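Local coordinates for protein putative glyoxalase (Bacillus halodurans C-125, PDB 3CT8) that binds zinc and is probably a glyoxalase-like enzyme of the glyoxalase/bleomycin resistance protein/dioxygenase superfamily, its metal sites shared between two subunits, at residues A[23-28]-A[67-72]; A[77-82]-A[136-141]. All blocks are in the same frame, centred on the assembly; numbering follows the deposited sequence.

Contact 1 (A[23-28]-A[67-72]); sequences HVEINV and VFVQTE. With ZN (zinc ion), chain B.
Strands 21-28 and 64-70 pair in parallel within the βαβββ sheet of a vicinal-oxygen-chelate (VOC) module, Glu25 to Val28 bridging Val67 to Gln70. Backbone bonds alternate regularly: Val67 N gives to Val24 O, Ile26 N to Val67 O at 2.9 Å, Val69 N to Ile26 O and Val28 N to Val69 O at 2.7 Å. Past the last bridge the pairing ends in a double grip on Val28 O. Thr71 N reaches it at 2.7 Å, while Thr71 OG1, 2.8 Å from Val28 O, comes in from above the carbonyl plane. OG1 sits beside its own backbone N (chi1 -59°), which puts both donors on one carbonyl; the hydroxyl also bonds Thr85 of the second subunit. Gln70 bends at chi2 and lends NE2 to Thr71 O, 2.9 Å away and in the carbonyl plane.

On one face lie Ile26, Phe68 and Val28. Val28 CG1 meets the edge of the Phe68 ring, 3.8 Å from CD2, and Ile26 runs alongside the same ring, which also stacks with Trp38. The other face carries Glu25, Asn27, Val67 and Val69. The extended Glu25 chain passes Val69 CG2, 4.0 Å from Glu25 CD, and Asn27 ND2 bonds Arg84 O of the second subunit.

At the start of 23-28, His23 NE2 binds zinc at 2.1 Å. His89 and Glu142 of the second subunit bind the same ion, and strand 21-28 pairs antiparallel with a strand of that chain. The metal site is thus built by two sheets that meet across a dimer interface, as in glyoxalase I, consistent with this protein's place in the VOC superfamily.

Contact 2 (A[77-82]-A[136-141]); sequences TPTFHR and PNRIKV
Apolar contact centres on Phe80, whose ring receives Ile139 over one face: CG1 stands 3.9 Å from the ring centroid in a CH-pi contact, and the two side chains cross at about a right angle. With CG anti to the backbone N (chi1 171°), the ring lies across Ile139. Peptide oxygens adjoin the same ring, Arg138 O in plane at its edge, 3.5 Å from Phe80 CE2, and Asn137 O 3.2 Å from Phe80 CD2.

Hydrogen bonds tie each segment to the other's backbone. Arg82 NH1 gives to Arg138 O at 3.0 Å, the acceptor lying 16° out of the guanidinium plane, and forms a salt bridge with Glu134. In return Arg138, bent at chi2 and chi3, curls its NH1 back to Phe80 O for a weak bond, and to Asn137 O for another. A water accepts from Arg82 N at 2.7 Å and donates weakly to Arg138 O.

Aliphatic packing completes the set: Arg82 CD lies 3.4 Å from Lys140 CB, these side chains too meeting nearly perpendicular. Lys140 NZ hydrogen-bonds Tyr116 OH.

Arg82 NE and Lys140 NZ both bond one oxygen of an unidentified molecule, probably from the crystallisation liquor. Two cationic side chains converging on one acceptor beside His89 are consistent with a pocket suited to polar or anionic groups, and the Glu134 salt bridge would partly offset the charge of Arg82.

Contact 1 is buried sheet core, held mainly by a regular run of parallel backbone bonds; contact 2 is partly buried, mostly loop against loop, and relies on arginine-to-carbonyl bonds, a water and one aromatic ring. They touch directly: Val28 CG1 packs 3.3 Å from Asn137 ND2, and Ile26 CG2 3.7 Å from Ile139 CD1, bringing strand 21-28 against the approach to strand 140-144 of the other sheet. Ile139 thus belongs to the apolar packing of both. Both contacts border the second subunit. The 23-28/67-72 pair supplies a zinc ligand, whereas 77-82/136-141 lies beside His89 and Glu142 of its own chain, which serve the other zinc site.

Contact 1 (A[23-28]-A[67-72])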
loop_
_atom_site.group_PDB
_atom_site.type_symbol
_atom_site.label_atom_id
_atom_site.label_comp_id
_atom_site.label_asym_id
_atom_site.label_seq_id
_atom_site.Cartn_x
_atom_site.Cartn_y
_atom_site.Cartn_z
ATOM N N HIS A 23 0.644 7.603 3.894
ATOM C CA HIS A 23 -0.535 7.261 3.126
ATOM C C HIS A 23 -0.207 6.372 1.948
ATOM O O HIS A 23 0.944 6.219 1.535
ATOM C CB HIS A 23 -1.361 8.491 2.672
ATOM C CG HIS A 23 -0.617 9.440 1.791
ATOM N ND1 HIS A 23 0.159 10.456 2.301
ATOM C CD2 HIS A 23 -0.521 9.530 0.440
ATOM C CE1 HIS A 23 0.715 11.117 1.309
ATOM N NE2 HIS A 23 0.307 10.587 0.172
ATOM N N VAL A 24 -1.280 5.793 1.439
ATOM C CA VAL A 24 -1.251 4.918 0.281
ATOM C C VAL A 24 -2.379 5.306 -0.661
ATOM O O VAL A 24 -3.541 5.346 -0.275
ATOM C CB VAL A 24 -1.411 3.426 0.678
ATOM C CG1 VAL A 24 -1.456 2.547 -0.542
ATOM C CG2 VAL A 24 -0.279 2.945 1.667
ATOM N N GLU A 25 -2.023 5.623 -1.895
ATOM C CA GLU A 25 -3.013 6.006 -2.898
ATOM C C GLU A 25 -3.181 4.952 -3.979
ATOM O O GLU A 25 -2.221 4.436 -4.568
ATOM C CB GLU A 25 -2.675 7.359 -3.516
ATOM C CG GLU A 25 -3.656 7.766 -4.535
ATOM C CD GLU A 25 -3.338 9.105 -5.092
ATOM O OE1 GLU A 25 -3.570 10.101 -4.388
ATOM O OE2 GLU A 25 -2.853 9.170 -6.240
ATOM N N ILE A 26 -4.452 4.645 -4.192
ATOM C CA ILE A 26 -4.912 3.658 -5.145
ATOM C C ILE A 26 -6.015 4.177 -6.078
ATOM O O ILE A 26 -6.969 4.838 -5.679
ATOM C CB ILE A 26 -5.487 2.402 -4.379
ATOM C CG1 ILE A 26 -4.382 1.781 -3.504
ATOM C CG2 ILE A 26 -6.113 1.353 -5.378
ATOM C CD1 ILE A 26 -4.838 0.824 -2.501
ATOM N N ASN A 27 -5.789 3.902 -7.351
ATOM C CA ASN A 27 -6.718 4.193 -8.445
ATOM C C ASN A 27 -7.692 3.058 -8.515
ATOM O O ASN A 27 -7.320 1.901 -8.453
ATOM C CB ASN A 27 -5.986 4.230 -9.757
ATOM C CG ASN A 27 -5.049 5.372 -9.837
ATOM O OD1 ASN A 27 -5.399 6.474 -9.401
ATOM N ND2 ASN A 27 -3.849 5.142 -10.387
ATOM N N VAL A 28 -8.954 3.409 -8.652
ATOM C CA VAL A 28 -10.043 2.433 -8.712
ATOM C C VAL A 28 -10.838 2.608 -9.991
ATOM O O VAL A 28 -10.949 3.725 -10.532
ATOM C CB VAL A 28 -11.000 2.546 -7.475
ATOM C CG1 VAL A 28 -10.284 2.152 -6.169
ATOM C CG2 VAL A 28 -11.634 3.960 -7.360
ATOM N N VAL A 67 -6.160 6.520 0.456
ATOM C CA VAL A 67 -6.782 7.383 -0.527
ATOM C C VAL A 67 -7.147 6.630 -1.798
ATOM O O VAL A 67 -6.322 5.944 -2.397
ATOM C CB VAL A 67 -5.827 8.519 -0.945
ATOM C CG1 VAL A 67 -6.585 9.599 -1.821
ATOM C CG2 VAL A 67 -5.189 9.137 0.270
ATOM N N PHE A 68 -8.409 6.754 -2.179
ATOM C CA PHE A 68 -8.918 6.073 -3.370
ATOM C C PHE A 68 -9.396 7.096 -4.364
ATOM O O PHE A 68 -10.247 7.931 -4.031
ATOM C CB PHE A 68 -10.032 5.089 -3.031
ATOM C CG PHE A 68 -9.606 4.016 -2.090
ATOM C CD1 PHE A 68 -9.657 4.220 -0.710
ATOM C CD2 PHE A 68 -9.126 2.809 -2.573
ATOM C CE1 PHE A 68 -9.275 3.237 0.160
ATOM C CE2 PHE A 68 -8.741 1.806 -1.691
ATOM C CZ PHE A 68 -8.821 2.031 -0.311
ATOM N N VAL A 69 -8.857 6.975 -5.587
ATOM C CA VAL A 69 -9.154 7.897 -6.693
ATOM C C VAL A 69 -9.678 7.178 -7.944
ATOM O O VAL A 69 -9.326 6.024 -8.248
ATOM C CB VAL A 69 -7.910 8.702 -7.050
ATOM C CG1 VAL A 69 -8.281 9.872 -8.011
ATOM C CG2 VAL A 69 -7.286 9.251 -5.793
ATOM N N GLN A 70 -10.581 7.865 -8.630
ATOM C CA GLN A 70 -11.181 7.347 -9.863
ATOM C C GLN A 70 -10.153 7.286 -10.979
ATOM O O GLN A 70 -9.517 8.260 -11.324
ATOM C CB GLN A 70 -12.374 8.219 -10.296
ATOM C CG GLN A 70 -12.949 7.878 -11.649
ATOM C CD GLN A 70 -13.547 6.504 -11.699
ATOM O OE1 GLN A 70 -14.418 6.157 -10.902
ATOM N NE2 GLN A 70 -13.114 5.722 -12.666
ATOM N N THR A 71 -9.981 6.092 -11.519
ATOM C CA THR A 71 -9.066 5.880 -12.652
ATOM C C THR A 71 -9.604 6.681 -13.837
ATOM O O THR A 71 -10.799 6.635 -14.123
ATOM C CB THR A 71 -9.018 4.395 -13.070
ATOM O OG1 THR A 71 -8.588 3.620 -11.959
ATOM C CG2 THR A 71 -8.096 4.179 -14.259
ATOM N N GLU A 72 -8.721 7.426 -14.495
ATOM C CA GLU A 72 -9.102 8.217 -15.653
ATOM C C GLU A 72 -9.562 7.287 -16.800
ATOM O O GLU A 72 -9.108 6.147 -16.959
ATOM C CB GLU A 72 -7.970 9.170 -16.077
ATOM C CG GLU A 72 -7.675 10.299 -15.039
ATOM C CD GLU A 72 -6.376 11.111 -15.300
ATOM O OE1 GLU A 72 -5.931 11.241 -16.450
ATOM O OE2 GLU A 72 -5.800 11.638 -14.321
HETATM ZN ZN ZN B . 0.775 11.510 -1.630
#

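Contact 2 (A[77-82]-A[136-141])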
loop_
_atom_site.group_PDB
_atom_site.type_symbol
_atom_site.label_atom_id
_atom_site.label_comp_id
_atom_site.label_asym_id
_atom_site.label_seq_id
_atom_site.Cartn_x
_atom_site.Cartn_y
_atom_site.Cartn_z
ATOM N N THR A 77 -8.200 0.798 -19.119
ATOM C CA THR A 77 -7.777 -0.405 -19.855
ATOM C C THR A 77 -6.268 -0.371 -20.105
ATOM O O THR A 77 -5.730 0.670 -20.464
ATOM C CB THR A 77 -8.500 -0.501 -21.208
ATOM O OG1 THR A 77 -9.896 -0.700 -20.961
ATOM C CG2 THR A 77 -7.942 -1.665 -22.076
ATOM N N PRO A 78 -5.563 -1.488 -19.859
ATOM C CA PRO A 78 -6.075 -2.765 -19.350
ATOM C C PRO A 78 -6.396 -2.728 -17.881
ATOM O O PRO A 78 -5.821 -1.978 -17.098
ATOM C CB PRO A 78 -4.921 -3.748 -19.583
ATOM C CG PRO A 78 -3.685 -2.893 -19.667
ATOM C CD PRO A 78 -4.125 -1.547 -20.187
ATOM N N THR A 79 -7.316 -3.593 -17.536
ATOM C CA THR A 79 -7.795 -3.697 -16.175
ATOM C C THR A 79 -6.735 -4.247 -15.256
ATOM O O THR A 79 -5.772 -4.896 -15.656
ATOM C CB THR A 79 -9.010 -4.597 -16.088
ATOM O OG1 THR A 79 -8.624 -5.922 -16.482
ATOM C CG2 THR A 79 -10.120 -4.064 -16.995
ATOM N N PHE A 80 -6.928 -3.931 -13.996
ATOM C CA PHE A 80 -6.029 -4.368 -12.934
ATOM C C PHE A 80 -5.971 -5.853 -12.752
ATOM O O PHE A 80 -6.994 -6.517 -12.737
ATOM C CB PHE A 80 -6.522 -3.802 -11.617
ATOM C CG PHE A 80 -5.820 -4.332 -10.443
ATOM C CD1 PHE A 80 -4.632 -3.755 -10.006
ATOM C CD2 PHE A 80 -6.361 -5.367 -9.714
ATOM C CE1 PHE A 80 -3.985 -4.212 -8.877
ATOM C CE2 PHE A 80 -5.712 -5.850 -8.587
ATOM C CZ PHE A 80 -4.511 -5.271 -8.171
ATOM N N HIS A 81 -4.757 -6.353 -12.594
ATOM C CA HIS A 81 -4.543 -7.768 -12.304
ATOM C C HIS A 81 -3.494 -7.901 -11.194
ATOM O O HIS A 81 -2.332 -7.562 -11.396
ATOM C CB HIS A 81 -4.157 -8.556 -13.544
ATOM C CG HIS A 81 -4.325 -10.019 -13.356
ATOM N ND1 HIS A 81 -3.419 -10.779 -12.655
ATOM C CD2 HIS A 81 -5.332 -10.851 -13.706
ATOM C CE1 HIS A 81 -3.842 -12.028 -12.615
ATOM N NE2 HIS A 81 -4.998 -12.097 -13.245
ATOM N N ARG A 82 -3.907 -8.409 -10.027
ATOM C CA ARG A 82 -3.008 -8.489 -8.842
ATOM C C ARG A 82 -1.769 -9.355 -8.980
ATOM O O ARG A 82 -0.907 -9.384 -8.081
ATOM C CB ARG A 82 -3.746 -8.862 -7.540
ATOM C CG ARG A 82 -4.242 -10.295 -7.418
ATOM C CD ARG A 82 -5.037 -10.460 -6.122
ATOM N NE ARG A 82 -5.652 -11.779 -5.969
ATOM C CZ ARG A 82 -6.854 -12.093 -6.413
ATOM N NH1 ARG A 82 -7.605 -11.173 -6.986
ATOM N NH2 ARG A 82 -7.321 -13.329 -6.239
ATOM N N PRO A 136 -13.839 -4.515 -5.034
ATOM C CA PRO A 136 -14.484 -4.584 -6.339
ATOM C C PRO A 136 -13.535 -4.506 -7.537
ATOM O O PRO A 136 -13.944 -4.767 -8.673
ATOM C CB PRO A 136 -15.457 -3.402 -6.311
ATOM C CG PRO A 136 -15.659 -3.121 -4.826
ATOM C CD PRO A 136 -14.329 -3.378 -4.230
ATOM N N ASN A 137 -12.275 -4.200 -7.265
ATOM C CA ASN A 137 -11.244 -4.061 -8.319
ATOM C C ASN A 137 -10.450 -5.340 -8.444
ATOM O O ASN A 137 -9.532 -5.466 -9.240
ATOM C CB ASN A 137 -10.283 -2.911 -7.955
ATOM C CG ASN A 137 -10.974 -1.571 -7.911
ATOM O OD1 ASN A 137 -11.347 -1.047 -8.942
ATOM N ND2 ASN A 137 -11.097 -0.982 -6.713
ATOM N N ARG A 138 -10.804 -6.307 -7.630
ATOM C CA ARG A 138 -10.049 -7.557 -7.638
ATOM C C ARG A 138 -8.719 -7.387 -6.875
ATOM O O ARG A 138 -7.785 -8.188 -6.972
ATOM C CB ARG A 138 -9.813 -8.153 -9.011
ATOM C CG ARG A 138 -10.923 -9.067 -9.487
ATOM C CD ARG A 138 -11.793 -8.511 -10.545
ATOM N NE ARG A 138 -11.314 -8.859 -11.900
ATOM C CZ ARG A 138 -10.450 -8.148 -12.624
ATOM N NH1 ARG A 138 -9.934 -7.018 -12.140
ATOM N NH2 ARG A 138 -10.098 -8.567 -13.828
ATOM N N ILE A 139 -8.627 -6.308 -6.118
ATOM C CA ILE A 139 -7.455 -6.142 -5.277
ATOM C C ILE A 139 -7.706 -7.099 -4.112
ATOM O O ILE A 139 -8.822 -7.171 -3.555
ATOM C CB ILE A 139 -7.292 -4.696 -4.773
ATOM C CG1 ILE A 139 -6.945 -3.745 -5.949
ATOM C CG2 ILE A 139 -6.192 -4.646 -3.692
ATOM C CD1 ILE A 139 -7.002 -2.229 -5.601
ATOM N N LYS A 140 -6.681 -7.869 -3.778
ATOM C CA LYS A 140 -6.744 -8.827 -2.662
ATOM C C LYS A 140 -6.589 -8.081 -1.331
ATOM O O LYS A 140 -5.732 -7.194 -1.181
ATOM C CB LYS A 140 -5.715 -9.978 -2.826
ATOM C CG LYS A 140 -5.807 -11.045 -1.732
ATOM C CD LYS A 140 -5.009 -12.298 -2.033
ATOM C CE LYS A 140 -3.513 -12.126 -2.015
ATOM N NZ LYS A 140 -2.747 -13.425 -2.313
ATOM N N VAL A 141 -7.484 -8.424 -0.404
ATOM C CA VAL A 141 -7.565 -7.823 0.902
ATOM C C VAL A 141 -7.589 -8.896 1.970
ATOM O O VAL A 141 -8.343 -9.862 1.885
ATOM C CB VAL A 141 -8.840 -6.960 1.052
ATOM C CG1 VAL A 141 -8.816 -6.237 2.388
ATOM C CG2 VAL A 141 -8.932 -5.932 -0.035
HETATM O O HOH W 1 -6.446 -9.230 -9.805
#